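Ribonucleoside-diphosphate reductase (Pseudomonas aeruginosa, PDB 5IM3) probably catalyses the reduction of ribonucleoside diphosphates to the deoxyribonucleotides needed for DNA synthesis, and binds the nucleotide dATP in its ATP cone and its barrel domain. Local coordinates at residues A[32-40]-A[93-102]; A[401-412]-A[449-460]. All coordinates share one frame; numbering follows the deposited sequence.

Contact 1: residues A[32-40]-A[93-102]; sequences LRVIKRNGT and GGTIHIEEIQ. With DTP (2'-deoxyadenosine 5'-triphosphate), chain C; DTP (2'-deoxyadenosine 5'-triphosphate), chain D.
Arg33, Val34 and Ile35 pair in parallel with Thr95, Ile96 and His97, the two short strands meeting at 38° and 4.5 Å between axes. Ile35 N donates to Ile96 O at 2.8 Å, whereas the Ile98 N bond to Ile35 O, where the second strand gives way to a helix, is weak. On one face of the sheet, CD1 of Ile35 sits over the His97 ring, 3.8 Å from its centroid, a CH-pi contact between side chains that lie side by side. On the face carrying Val34 and Ile96, Val34 reaches the chain C dATP, as do Ile98 and Ile101 from the helix. With CG1 anti to the backbone N (chi1 -172°), Val34 sends that branch tip to tip against Ile101 CD1 at 3.6 Å and leaves CG2 for the adenine. Past the strand, bends at chi2 and chi3 turn the Arg37 guanidinium back across Ile98, whose CG1 lies over one of its faces. NE and NH2 both grip a single oxygen, Glu99 OE2, side-on and in the guanidinium plane, at 2.9 Å from NE. Arg125 forms a salt bridge with the other oxygen of Glu99. NH1 is thus left to the phosphates, bonding weakly to O1B of the chain C dATP and at 3.2 Å to O1B of the chain D molecule: one arginine serves both nucleotides of the ATP cone. Gln102 NE2 gives a nearly straight 2.6 Å bond to O3' of the chain D dATP, while its OE1 is hydrogen-bonded to Tyr121. Strand 41-43 runs antiparallel along the other edge of 33-35, and Phe86 of helix 69-88 packs against Ile96 and Ile101.

Contact 2: residues A[401-412]-A[449-460]; sequences GLGNDWTPVRAL and AVCAYLETWHLD. With DTP (2'-deoxyadenosine 5'-triphosphate), chain G.
With its CG anti to the backbone N (chi1 -163°), His458 swings its ring toward the chain beyond strand 401-405, where NE2 donates to Val409 O at 2.8 Å, in the ring plane and almost in line with the carbonyl. The same ring is fixed from its other nitrogen: ND1 accepts from Asp460 N. Asp460 in turn takes Leu412 N on the syn side of OD1, at 3.0 Å and nearly straight; close by, CB of Ala411 is pressed tightly against Leu459 CB (3.4 Å). Thr407 has its hydroxyl beside its own N (chi1 -65°), which lets OG1 accept from Glu455 N at 2.9 Å, just where the regular pairing has ended. Upstream, 401-405 and 450-455 are neighbouring parallel strands of the ribonucleotide reductase barrel, joined by a ladder that runs from Leu402 N to Ala449 O through to Trp406 N and Tyr453 O. On the face carrying Asn404 and Ala452, Asn404 ND2 lies 3.6 Å from Val450 CG2, while ND2 bonds to Asn392 and OD1 to Thr376. Trp406 CD1 meets Ala452 CB, and both side chains touch Leu430 of helix 427-440. Asp405 OD1 closes an Asx turn on Thr407 N, its OD2 being bonded to His513. Arg410 points away from the partner strand: its guanidinium face covers C5' of the chain G dATP, NH2 donates to the gamma-phosphate oxygen O3G at 2.9 Å, and NE forms a salt bridge with Asp380.

How the contacts relate
Both contacts illustrate how parallel strand pairs can carry loops to a nucleotide, yet they belong to separate domains. Contact 1 closes first along the chain, within the N-terminal ATP cone and its small three-stranded sheet; contact 2 follows in the barrel domain, in the large mixed sheet where 401-405 is flanked by 373-377 and 450-455 by 482-487. Their centres lie about 79 Å apart, on opposite sides of the chain's centre, and their nearest atoms about 59 Å apart. They share no strand, helix or sheet. The dATP pair at contact 1 and the molecule at contact 2, which a second subunit also binds, occupy distinct sites, consistent with an allosteric enzyme that reads nucleotides at more than one place.

Contact 1: residues A[32-40]-A[93-102]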
loop_
_atom_site.group_PDB
_atom_site.type_symbol
_atom_site.label_atom_id
_atom_site.label_comp_id
_atom_site.label_asym_id
_atom_site.label_seq_id
_atom_site.Cartn_x
_atom_site.Cartn_y
_atom_site.Cartn_z
ATOM N N LEU A 32 24.566 28.215 48.253
ATOM C CA LEU A 32 24.566 28.959 46.999
ATOM C C LEU A 32 25.227 30.326 47.157
ATOM O O LEU A 32 24.890 31.089 48.061
ATOM C CB LEU A 32 23.137 29.134 46.480
ATOM C CG LEU A 32 22.724 28.248 45.303
ATOM C CD1 LEU A 32 21.244 28.438 44.986
ATOM C CD2 LEU A 32 23.574 28.543 44.072
ATOM N N ARG A 33 26.166 30.628 46.263
ATOM C CA ARG A 33 26.868 31.902 46.251
ATOM C C ARG A 33 26.924 32.422 44.821
ATOM O O ARG A 33 26.603 31.710 43.865
ATOM C CB ARG A 33 28.279 31.770 46.840
ATOM C CG ARG A 33 28.293 31.386 48.313
ATOM C CD ARG A 33 29.705 31.328 48.875
ATOM N NE ARG A 33 29.715 30.978 50.292
ATOM C CZ ARG A 33 30.809 30.935 51.047
ATOM N NH1 ARG A 33 31.994 31.221 50.525
ATOM N NH2 ARG A 33 30.718 30.604 52.329
ATOM N N VAL A 34 27.336 33.679 44.677
ATOM C CA VAL A 34 27.305 34.365 43.392
ATOM C C VAL A 34 28.648 35.033 43.141
ATOM O O VAL A 34 29.223 35.656 44.041
ATOM C CB VAL A 34 26.171 35.410 43.335
ATOM C CG1 VAL A 34 26.029 35.961 41.921
ATOM C CG2 VAL A 34 24.863 34.805 43.818
ATOM N N ILE A 35 29.140 34.904 41.913
ATOM C CA ILE A 35 30.349 35.598 41.481
ATOM C C ILE A 35 29.957 37.030 41.133
ATOM O O ILE A 35 29.322 37.276 40.104
ATOM C CB ILE A 35 31.005 34.899 40.284
ATOM C CG1 ILE A 35 31.239 33.414 40.583
ATOM C CG2 ILE A 35 32.320 35.585 39.933
ATOM C CD1 ILE A 35 31.521 32.585 39.349
ATOM N N LYS A 36 30.332 37.978 41.988
ATOM C CA LYS A 36 30.025 39.375 41.730
ATOM C C LYS A 36 30.666 39.826 40.418
ATOM O O LYS A 36 31.422 39.093 39.773
ATOM C CB LYS A 36 30.508 40.249 42.887
ATOM C CG LYS A 36 29.644 40.154 44.140
ATOM C CD LYS A 36 28.546 41.210 44.150
ATOM C CE LYS A 36 29.100 42.590 44.481
ATOM N NZ LYS A 36 28.045 43.645 44.441
ATOM N N ARG A 37 30.347 41.062 40.022
ATOM C CA ARG A 37 30.875 41.606 38.775
ATOM C C ARG A 37 32.392 41.510 38.732
ATOM O O ARG A 37 32.980 41.286 37.668
ATOM C CB ARG A 37 30.436 43.062 38.609
ATOM C CG ARG A 37 28.935 43.239 38.504
ATOM C CD ARG A 37 28.529 44.000 37.251
ATOM N NE ARG A 37 27.236 43.558 36.737
ATOM C CZ ARG A 37 26.061 43.942 37.227
ATOM N NH1 ARG A 37 26.004 44.776 38.258
ATOM N NH2 ARG A 37 24.937 43.486 36.686
ATOM N N ASN A 38 33.044 41.678 39.881
ATOM C CA ASN A 38 34.503 41.667 39.968
ATOM C C ASN A 38 34.915 40.779 41.140
ATOM O O ASN A 38 35.086 41.253 42.267
ATOM C CB ASN A 38 35.040 43.088 40.110
ATOM C CG ASN A 38 34.263 43.906 41.122
ATOM O OD1 ASN A 38 33.169 43.523 41.539
ATOM N ND2 ASN A 38 34.818 45.048 41.512
ATOM N N GLY A 39 35.055 39.485 40.867
ATOM C CA GLY A 39 35.747 38.579 41.764
ATOM C C GLY A 39 34.981 38.114 42.985
ATOM O O GLY A 39 34.701 36.920 43.127
ATOM N N THR A 40 34.641 39.048 43.874
ATOM C CA THR A 40 34.182 38.689 45.211
ATOM C C THR A 40 33.017 37.708 45.145
ATOM O O THR A 40 32.272 37.654 44.163
ATOM C CB THR A 40 33.763 39.939 45.988
ATOM O OG1 THR A 40 32.623 40.540 45.361
ATOM C CG2 THR A 40 34.902 40.950 46.043
ATOM N N GLY A 93 24.379 23.309 46.690
ATOM C CA GLY A 93 25.056 24.578 46.534
ATOM C C GLY A 93 25.794 24.684 45.211
ATOM O O GLY A 93 25.905 23.734 44.434
ATOM N N GLY A 94 26.315 25.879 44.960
ATOM C CA GLY A 94 27.039 26.128 43.730
ATOM C C GLY A 94 27.453 27.580 43.640
ATOM O O GLY A 94 27.372 28.330 44.614
ATOM N N THR A 95 27.904 27.966 42.448
ATOM C CA THR A 95 28.291 29.344 42.174
ATOM C C THR A 95 27.814 29.725 40.781
ATOM O O THR A 95 27.980 28.954 39.832
ATOM C CB THR A 95 29.808 29.536 42.280
ATOM O OG1 THR A 95 30.474 28.586 41.440
ATOM C CG2 THR A 95 30.273 29.362 43.721
ATOM N N ILE A 96 27.224 30.916 40.667
ATOM C CA ILE A 96 26.675 31.408 39.412
ATOM C C ILE A 96 27.102 32.857 39.223
ATOM O O ILE A 96 27.392 33.577 40.181
ATOM C CB ILE A 96 25.137 31.293 39.366
ATOM C CG1 ILE A 96 24.535 31.810 40.677
ATOM C CG2 ILE A 96 24.723 29.848 39.099
ATOM C CD1 ILE A 96 23.024 31.845 40.692
ATOM N N HIS A 97 27.132 33.281 37.963
ATOM C CA HIS A 97 27.553 34.633 37.635
ATOM C C HIS A 97 26.405 35.615 37.828
ATOM O O HIS A 97 25.227 35.260 37.720
ATOM C CB HIS A 97 28.065 34.706 36.197
ATOM C CG HIS A 97 29.422 34.103 36.012
ATOM N ND1 HIS A 97 29.611 32.776 35.691
ATOM C CD2 HIS A 97 30.659 34.646 36.113
ATOM C CE1 HIS A 97 30.905 32.528 35.596
ATOM N NE2 HIS A 97 31.563 33.646 35.847
ATOM N N ILE A 98 26.764 36.866 38.119
ATOM C CA ILE A 98 25.754 37.888 38.372
ATOM C C ILE A 98 24.912 38.118 37.124
ATOM O O ILE A 98 23.694 38.318 37.206
ATOM C CB ILE A 98 26.429 39.185 38.857
ATOM C CG1 ILE A 98 25.401 40.135 39.472
ATOM C CG2 ILE A 98 27.188 39.856 37.723
ATOM C CD1 ILE A 98 25.062 39.790 40.905
ATOM N N GLU A 99 25.544 38.087 35.946
ATOM C CA GLU A 99 24.803 38.251 34.698
ATOM C C GLU A 99 23.921 37.043 34.415
ATOM O O GLU A 99 22.893 37.171 33.739
ATOM C CB GLU A 99 25.772 38.485 33.538
ATOM C CG GLU A 99 26.688 39.685 33.726
ATOM C CD GLU A 99 25.930 40.999 33.777
ATOM O OE1 GLU A 99 24.949 41.154 33.020
ATOM O OE2 GLU A 99 26.313 41.876 34.580
ATOM N N GLU A 100 24.305 35.869 34.917
ATOM C CA GLU A 100 23.468 34.684 34.767
ATOM C C GLU A 100 22.142 34.854 35.496
ATOM O O GLU A 100 21.119 34.312 35.064
ATOM C CB GLU A 100 24.224 33.458 35.286
ATOM C CG GLU A 100 23.915 32.155 34.562
ATOM C CD GLU A 100 24.945 31.073 34.846
ATOM O OE1 GLU A 100 26.120 31.416 35.101
ATOM O OE2 GLU A 100 24.581 29.877 34.818
ATOM N N ILE A 101 22.140 35.615 36.592
ATOM C CA ILE A 101 20.915 35.874 37.339
ATOM C C ILE A 101 20.081 36.943 36.645
ATOM O O ILE A 101 18.856 36.813 36.529
ATOM C CB ILE A 101 21.261 36.278 38.784
ATOM C CG1 ILE A 101 22.167 35.214 39.415
ATOM C CG2 ILE A 101 19.980 36.491 39.599
ATOM C CD1 ILE A 101 22.688 35.584 40.754
ATOM N N GLN A 102 20.728 38.020 36.191
ATOM C CA GLN A 102 20.017 39.067 35.465
ATOM C C GLN A 102 19.264 38.490 34.272
ATOM O O GLN A 102 18.126 38.887 33.994
ATOM C CB GLN A 102 21.002 40.145 35.005
ATOM C CG GLN A 102 21.583 41.001 36.124
ATOM C CD GLN A 102 20.637 42.099 36.571
ATOM O OE1 GLN A 102 19.535 41.831 37.055
ATOM N NE2 GLN A 102 21.061 43.348 36.406
HETATM P PG DTP C . 25.475 46.843 43.302
HETATM O O1G DTP C . 24.987 47.033 44.688
HETATM O O2G DTP C . 24.392 47.125 42.245
HETATM O O3G DTP C . 26.680 47.705 42.981
HETATM P PB DTP C . 25.136 44.320 42.058
HETATM O O1B DTP C . 24.910 44.930 40.731
HETATM O O2B DTP C . 25.855 42.988 41.954
HETATM O O3B DTP C . 25.897 45.335 43.017
HETATM P PA DTP C . 22.415 44.988 42.402
HETATM O O1A DTP C . 21.485 45.045 43.545
HETATM O O2A DTP C . 22.761 46.351 41.795
HETATM O O3A DTP C . 23.735 44.194 42.794
HETATM O "O5'" DTP C . 21.898 44.067 41.270
HETATM C "C5'" DTP C . 21.524 42.752 41.691
HETATM C "C4'" DTP C . 21.347 41.829 40.517
HETATM O "O4'" DTP C . 22.150 40.651 40.718
HETATM C "C3'" DTP C . 19.926 41.303 40.377
HETATM O "O3'" DTP C . 19.645 40.881 39.043
HETATM C "C2'" DTP C . 19.923 40.125 41.342
HETATM C "C1'" DTP C . 21.375 39.658 41.379
HETATM N N9 DTP C . 21.907 39.469 42.726
HETATM C C8 DTP C . 22.454 40.399 43.569
HETATM N N7 DTP C . 22.757 39.934 44.757
HETATM C C5 DTP C . 22.387 38.600 44.690
HETATM C C6 DTP C . 22.447 37.553 45.628
HETATM N N6 DTP C . 22.809 37.724 46.905
HETATM N N1 DTP C . 22.034 36.330 45.226
HETATM C C2 DTP C . 21.577 36.184 43.978
HETATM N N3 DTP C . 21.441 37.105 43.024
HETATM C C4 DTP C . 21.871 38.297 43.441
HETATM P PG DTP D . 25.152 48.784 38.518
HETATM O O1G DTP D . 24.967 48.185 39.823
HETATM O O2G DTP D . 24.875 50.252 38.481
HETATM O O3G DTP D . 26.502 48.514 37.926
HETATM P PB DTP D . 22.847 47.207 37.714
HETATM O O1B DTP D . 23.123 46.147 38.698
HETATM O O2B DTP D . 22.383 46.595 36.401
HETATM O O3B DTP D . 24.129 48.123 37.494
HETATM P PA DTP D . 21.390 48.588 39.786
HETATM O O1A DTP D . 20.934 49.991 39.859
HETATM O O2A DTP D . 22.596 48.330 40.705
HETATM O O3A DTP D . 21.759 48.215 38.284
HETATM O "O5'" DTP D . 20.288 47.519 40.121
HETATM C "C5'" DTP D . 18.947 47.714 39.646
HETATM C "C4'" DTP D . 18.456 46.536 38.839
HETATM O "O4'" DTP D . 17.018 46.473 38.934
HETATM C "C3'" DTP D . 18.798 46.591 37.343
HETATM O "O3'" DTP D . 19.508 45.417 36.946
HETATM C "C2'" DTP D . 17.441 46.646 36.639
HETATM C "C1'" DTP D . 16.446 46.967 37.741
HETATM N N9 DTP D . 16.141 48.386 37.909
HETATM C C8 DTP D . 16.552 49.245 38.893
HETATM N N7 DTP D . 16.147 50.481 38.728
HETATM C C5 DTP D . 15.413 50.432 37.553
HETATM C C6 DTP D . 14.717 51.416 36.827
HETATM N N6 DTP D . 14.702 52.710 37.155
HETATM N N1 DTP D . 14.065 51.028 35.712
HETATM C C2 DTP D . 14.121 49.744 35.348
HETATM N N3 DTP D . 14.759 48.733 35.939
HETATM C C4 DTP D . 15.393 49.145 37.043
#

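Contact 2: residues A[401-412]-A[449-460]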
loop_
_atom_site.group_PDB
_atom_site.type_symbol
_atom_site.label_atom_id
_atom_site.label_comp_id
_atom_site.label_asym_id
_atom_site.label_seq_id
_atom_site.Cartn_x
_atom_site.Cartn_y
_atom_site.Cartn_z
ATOM N N GLY A 401 36.016 6.573 -22.549
ATOM C CA GLY A 401 34.599 6.245 -22.535
ATOM C C GLY A 401 34.187 5.613 -23.853
ATOM O O GLY A 401 34.694 5.981 -24.912
ATOM N N LEU A 402 33.252 4.665 -23.779
ATOM C CA LEU A 402 32.931 3.799 -24.904
ATOM C C LEU A 402 31.429 3.677 -25.121
ATOM O O LEU A 402 30.665 3.482 -24.171
ATOM C CB LEU A 402 33.503 2.398 -24.685
ATOM C CG LEU A 402 35.010 2.249 -24.860
ATOM C CD1 LEU A 402 35.528 1.116 -24.004
ATOM C CD2 LEU A 402 35.321 2.000 -26.319
ATOM N N GLY A 403 31.021 3.769 -26.383
ATOM C CA GLY A 403 29.721 3.291 -26.825
ATOM C C GLY A 403 29.898 2.027 -27.652
ATOM O O GLY A 403 30.764 1.969 -28.528
ATOM N N ASN A 404 29.082 1.016 -27.348
ATOM C CA ASN A 404 29.125 -0.278 -28.027
ATOM C C ASN A 404 27.772 -0.570 -28.658
ATOM O O ASN A 404 26.753 -0.606 -27.958
ATOM C CB ASN A 404 29.472 -1.413 -27.061
ATOM C CG ASN A 404 30.925 -1.449 -26.673
ATOM O OD1 ASN A 404 31.763 -0.734 -27.227
ATOM N ND2 ASN A 404 31.238 -2.306 -25.708
ATOM N N ASP A 405 27.770 -0.822 -29.966
ATOM C CA ASP A 405 26.581 -1.290 -30.672
ATOM C C ASP A 405 26.555 -2.818 -30.646
ATOM O O ASP A 405 27.329 -3.472 -31.354
ATOM C CB ASP A 405 26.576 -0.771 -32.106
ATOM C CG ASP A 405 25.641 -1.559 -33.005
ATOM O OD1 ASP A 405 24.557 -1.958 -32.531
ATOM O OD2 ASP A 405 25.994 -1.786 -34.182
ATOM N N TRP A 406 25.656 -3.387 -29.846
ATOM C CA TRP A 406 25.537 -4.832 -29.710
ATOM C C TRP A 406 24.397 -5.417 -30.530
ATOM O O TRP A 406 24.178 -6.632 -30.486
ATOM C CB TRP A 406 25.370 -5.196 -28.233
ATOM C CG TRP A 406 26.683 -5.199 -27.540
ATOM C CD1 TRP A 406 27.323 -4.128 -26.982
ATOM C CD2 TRP A 406 27.554 -6.321 -27.367
ATOM N NE1 TRP A 406 28.534 -4.518 -26.464
ATOM C CE2 TRP A 406 28.699 -5.859 -26.686
ATOM C CE3 TRP A 406 27.477 -7.671 -27.717
ATOM C CZ2 TRP A 406 29.755 -6.702 -26.348
ATOM C CZ3 TRP A 406 28.526 -8.504 -27.381
ATOM C CH2 TRP A 406 29.649 -8.019 -26.703
ATOM N N THR A 407 23.693 -4.593 -31.298
ATOM C CA THR A 407 22.557 -5.075 -32.077
ATOM C C THR A 407 22.894 -6.229 -33.016
ATOM O O THR A 407 22.056 -7.136 -33.148
ATOM C CB THR A 407 21.959 -3.901 -32.861
ATOM O OG1 THR A 407 21.422 -2.942 -31.940
ATOM C CG2 THR A 407 20.860 -4.364 -33.811
ATOM N N PRO A 408 24.046 -6.266 -33.694
ATOM C CA PRO A 408 24.270 -7.340 -34.680
ATOM C C PRO A 408 24.340 -8.736 -34.080
ATOM O O PRO A 408 24.182 -9.715 -34.822
ATOM C CB PRO A 408 25.608 -6.951 -35.333
ATOM C CG PRO A 408 25.771 -5.492 -35.057
ATOM C CD PRO A 408 25.129 -5.266 -33.719
ATOM N N VAL A 409 24.564 -8.864 -32.776
ATOM C CA VAL A 409 24.810 -10.164 -32.157
ATOM C C VAL A 409 23.482 -10.892 -31.965
ATOM O O VAL A 409 22.534 -10.339 -31.399
ATOM C CB VAL A 409 25.559 -9.989 -30.826
ATOM C CG1 VAL A 409 25.738 -11.322 -30.114
ATOM C CG2 VAL A 409 26.912 -9.334 -31.072
ATOM N N ARG A 410 23.425 -12.147 -32.416
ATOM C CA ARG A 410 22.167 -12.882 -32.484
ATOM C C ARG A 410 21.608 -13.171 -31.094
ATOM O O ARG A 410 22.343 -13.314 -30.114
ATOM C CB ARG A 410 22.355 -14.184 -33.262
ATOM C CG ARG A 410 23.340 -15.163 -32.649
ATOM C CD ARG A 410 23.612 -16.321 -33.600
ATOM N NE ARG A 410 24.246 -15.865 -34.834
ATOM C CZ ARG A 410 24.739 -16.666 -35.773
ATOM N NH1 ARG A 410 24.673 -17.984 -35.633
ATOM N NH2 ARG A 410 25.304 -16.147 -36.852
ATOM N N ALA A 411 20.283 -13.277 -31.026
ATOM C CA ALA A 411 19.559 -13.257 -29.767
ATOM C C ALA A 411 19.290 -14.671 -29.254
ATOM O O ALA A 411 19.608 -15.671 -29.899
ATOM C CB ALA A 411 18.247 -12.491 -29.934
ATOM N N LEU A 412 18.687 -14.743 -28.067
ATOM C CA LEU A 412 18.285 -16.019 -27.490
ATOM C C LEU A 412 17.477 -16.822 -28.497
ATOM O O LEU A 412 16.578 -16.293 -29.155
ATOM C CB LEU A 412 17.463 -15.789 -26.218
ATOM C CG LEU A 412 16.890 -17.044 -25.546
ATOM C CD1 LEU A 412 18.000 -17.896 -24.943
ATOM C CD2 LEU A 412 15.857 -16.676 -24.491
ATOM N N ALA A 449 34.000 4.252 -18.300
ATOM C CA ALA A 449 32.679 3.643 -18.390
ATOM C C ALA A 449 32.372 3.219 -19.827
ATOM O O ALA A 449 33.076 3.605 -20.763
ATOM C CB ALA A 449 31.618 4.610 -17.876
ATOM N N VAL A 450 31.319 2.420 -19.990
ATOM C CA VAL A 450 30.896 1.917 -21.291
ATOM C C VAL A 450 29.372 1.882 -21.324
ATOM O O VAL A 450 28.718 1.643 -20.306
ATOM C CB VAL A 450 31.498 0.517 -21.574
ATOM C CG1 VAL A 450 31.195 -0.431 -20.432
ATOM C CG2 VAL A 450 30.992 -0.049 -22.896
ATOM N N CYS A 451 28.803 2.144 -22.501
ATOM C CA CYS A 451 27.357 2.111 -22.701
ATOM C C CYS A 451 27.042 1.171 -23.854
ATOM O O CYS A 451 27.535 1.370 -24.968
ATOM C CB CYS A 451 26.795 3.507 -22.993
ATOM S SG CYS A 451 24.992 3.542 -23.229
ATOM N N ALA A 452 26.210 0.165 -23.592
ATOM C CA ALA A 452 25.785 -0.774 -24.622
ATOM C C ALA A 452 24.463 -0.327 -25.237
ATOM O O ALA A 452 23.538 0.079 -24.527
ATOM C CB ALA A 452 25.645 -2.182 -24.041
ATOM N N TYR A 453 24.384 -0.401 -26.564
ATOM C CA TYR A 453 23.198 -0.019 -27.318
ATOM C C TYR A 453 22.555 -1.251 -27.943
ATOM O O TYR A 453 23.251 -2.152 -28.420
ATOM C CB TYR A 453 23.548 0.983 -28.420
ATOM C CG TYR A 453 23.800 2.392 -27.941
ATOM C CD1 TYR A 453 25.005 2.739 -27.342
ATOM C CD2 TYR A 453 22.851 3.386 -28.128
ATOM C CE1 TYR A 453 25.246 4.030 -26.919
ATOM C CE2 TYR A 453 23.084 4.682 -27.706
ATOM C CZ TYR A 453 24.284 4.997 -27.102
ATOM O OH TYR A 453 24.526 6.280 -26.679
ATOM N N LEU A 454 21.223 -1.281 -27.952
ATOM C CA LEU A 454 20.485 -2.368 -28.584
ATOM C C LEU A 454 19.254 -1.810 -29.284
ATOM O O LEU A 454 18.545 -0.968 -28.729
ATOM C CB LEU A 454 20.067 -3.428 -27.564
ATOM C CG LEU A 454 19.723 -4.787 -28.168
ATOM C CD1 LEU A 454 20.986 -5.487 -28.652
ATOM C CD2 LEU A 454 18.972 -5.649 -27.167
ATOM N N GLU A 455 19.006 -2.285 -30.501
ATOM C CA GLU A 455 17.875 -1.817 -31.287
ATOM C C GLU A 455 16.584 -2.478 -30.804
ATOM O O GLU A 455 16.593 -3.596 -30.278
ATOM C CB GLU A 455 18.115 -2.101 -32.772
ATOM C CG GLU A 455 17.313 -1.226 -33.723
ATOM C CD GLU A 455 17.910 -1.174 -35.117
ATOM O OE1 GLU A 455 19.154 -1.240 -35.242
ATOM O OE2 GLU A 455 17.138 -1.062 -36.091
ATOM N N THR A 456 15.462 -1.770 -30.992
ATOM C CA THR A 456 14.234 -2.076 -30.258
ATOM C C THR A 456 13.512 -3.330 -30.748
ATOM O O THR A 456 12.662 -3.857 -30.020
ATOM C CB THR A 456 13.279 -0.879 -30.324
ATOM O OG1 THR A 456 14.009 0.329 -30.070
ATOM C CG2 THR A 456 12.184 -1.012 -29.279
ATOM N N TRP A 457 13.814 -3.819 -31.949
ATOM C CA TRP A 457 13.250 -5.078 -32.423
ATOM C C TRP A 457 14.098 -6.287 -32.037
ATOM O O TRP A 457 13.696 -7.422 -32.315
ATOM C CB TRP A 457 13.068 -5.049 -33.947
ATOM C CG TRP A 457 14.293 -4.635 -34.712
ATOM C CD1 TRP A 457 14.535 -3.412 -35.270
ATOM C CD2 TRP A 457 15.441 -5.442 -35.007
ATOM N NE1 TRP A 457 15.755 -3.408 -35.893
ATOM C CE2 TRP A 457 16.336 -4.640 -35.744
ATOM C CE3 TRP A 457 15.800 -6.761 -34.718
ATOM C CZ2 TRP A 457 17.564 -5.114 -36.198
ATOM C CZ3 TRP A 457 17.025 -7.232 -35.170
ATOM C CH2 TRP A 457 17.890 -6.410 -35.903
ATOM N N HIS A 458 15.252 -6.072 -31.411
ATOM C CA HIS A 458 16.127 -7.174 -31.035
ATOM C C HIS A 458 15.424 -8.092 -30.041
ATOM O O HIS A 458 14.802 -7.634 -29.080
ATOM C CB HIS A 458 17.417 -6.623 -30.430
ATOM C CG HIS A 458 18.538 -7.613 -30.367
ATOM N ND1 HIS A 458 18.608 -8.600 -29.408
ATOM C CD2 HIS A 458 19.649 -7.750 -31.129
ATOM C CE1 HIS A 458 19.708 -9.309 -29.588
ATOM N NE2 HIS A 458 20.358 -8.813 -30.625
ATOM N N LEU A 459 15.534 -9.401 -30.273
ATOM C CA LEU A 459 14.774 -10.358 -29.480
ATOM C C LEU A 459 15.188 -10.387 -28.013
ATOM O O LEU A 459 14.408 -10.852 -27.175
ATOM C CB LEU A 459 14.900 -11.758 -30.082
ATOM C CG LEU A 459 13.591 -12.310 -30.640
ATOM C CD1 LEU A 459 13.841 -13.645 -31.305
ATOM C CD2 LEU A 459 12.553 -12.447 -29.540
ATOM N N ASP A 460 16.378 -9.898 -27.678
ATOM C CA ASP A 460 16.807 -9.821 -26.288
ATOM C C ASP A 460 16.422 -8.499 -25.628
ATOM O O ASP A 460 16.842 -8.244 -24.494
ATOM C CB ASP A 460 18.323 -10.027 -26.188
ATOM C CG ASP A 460 18.756 -11.427 -26.596
ATOM O OD1 ASP A 460 17.952 -12.374 -26.468
ATOM O OD2 ASP A 460 19.912 -11.576 -27.039
HETATM P PG DTP G . 27.602 -18.828 -38.603
HETATM O O1G DTP G . 26.694 -19.656 -37.759
HETATM O O2G DTP G . 27.311 -18.949 -40.100
HETATM O O3G DTP G . 27.545 -17.346 -38.234
HETATM P PB DTP G . 30.322 -18.461 -37.724
HETATM O O1B DTP G . 30.186 -17.022 -38.013
HETATM O O2B DTP G . 31.661 -18.994 -38.231
HETATM O O3B DTP G . 29.125 -19.253 -38.416
HETATM P PA DTP G . 30.508 -17.693 -35.016
HETATM O O1A DTP G . 30.784 -16.464 -35.740
HETATM O O2A DTP G . 31.752 -18.077 -34.249
HETATM O O3A DTP G . 30.224 -18.753 -36.161
HETATM O "O5'" DTP G . 29.299 -17.468 -34.029
HETATM C "C5'" DTP G . 28.094 -16.785 -34.434
HETATM C "C4'" DTP G . 27.307 -16.378 -33.213
HETATM O "O4'" DTP G . 27.158 -17.516 -32.337
HETATM C "C3'" DTP G . 27.923 -15.257 -32.374
HETATM O "O3'" DTP G . 26.909 -14.356 -31.927
HETATM C "C2'" DTP G . 28.546 -15.997 -31.197
HETATM C "C1'" DTP G . 27.648 -17.211 -31.041
HETATM N N9 DTP G . 28.333 -18.391 -30.532
HETATM C C8 DTP G . 29.101 -19.257 -31.263
HETATM N N7 DTP G . 29.656 -20.210 -30.554
HETATM C C5 DTP G . 29.211 -19.960 -29.264
HETATM C C6 DTP G . 29.431 -20.620 -28.041
HETATM N N6 DTP G . 30.187 -21.713 -27.913
HETATM N N1 DTP G . 28.829 -20.118 -26.941
HETATM C C2 DTP G . 28.062 -19.032 -27.066
HETATM N N3 DTP G . 27.785 -18.322 -28.163
HETATM C C4 DTP G . 28.395 -18.843 -29.237
#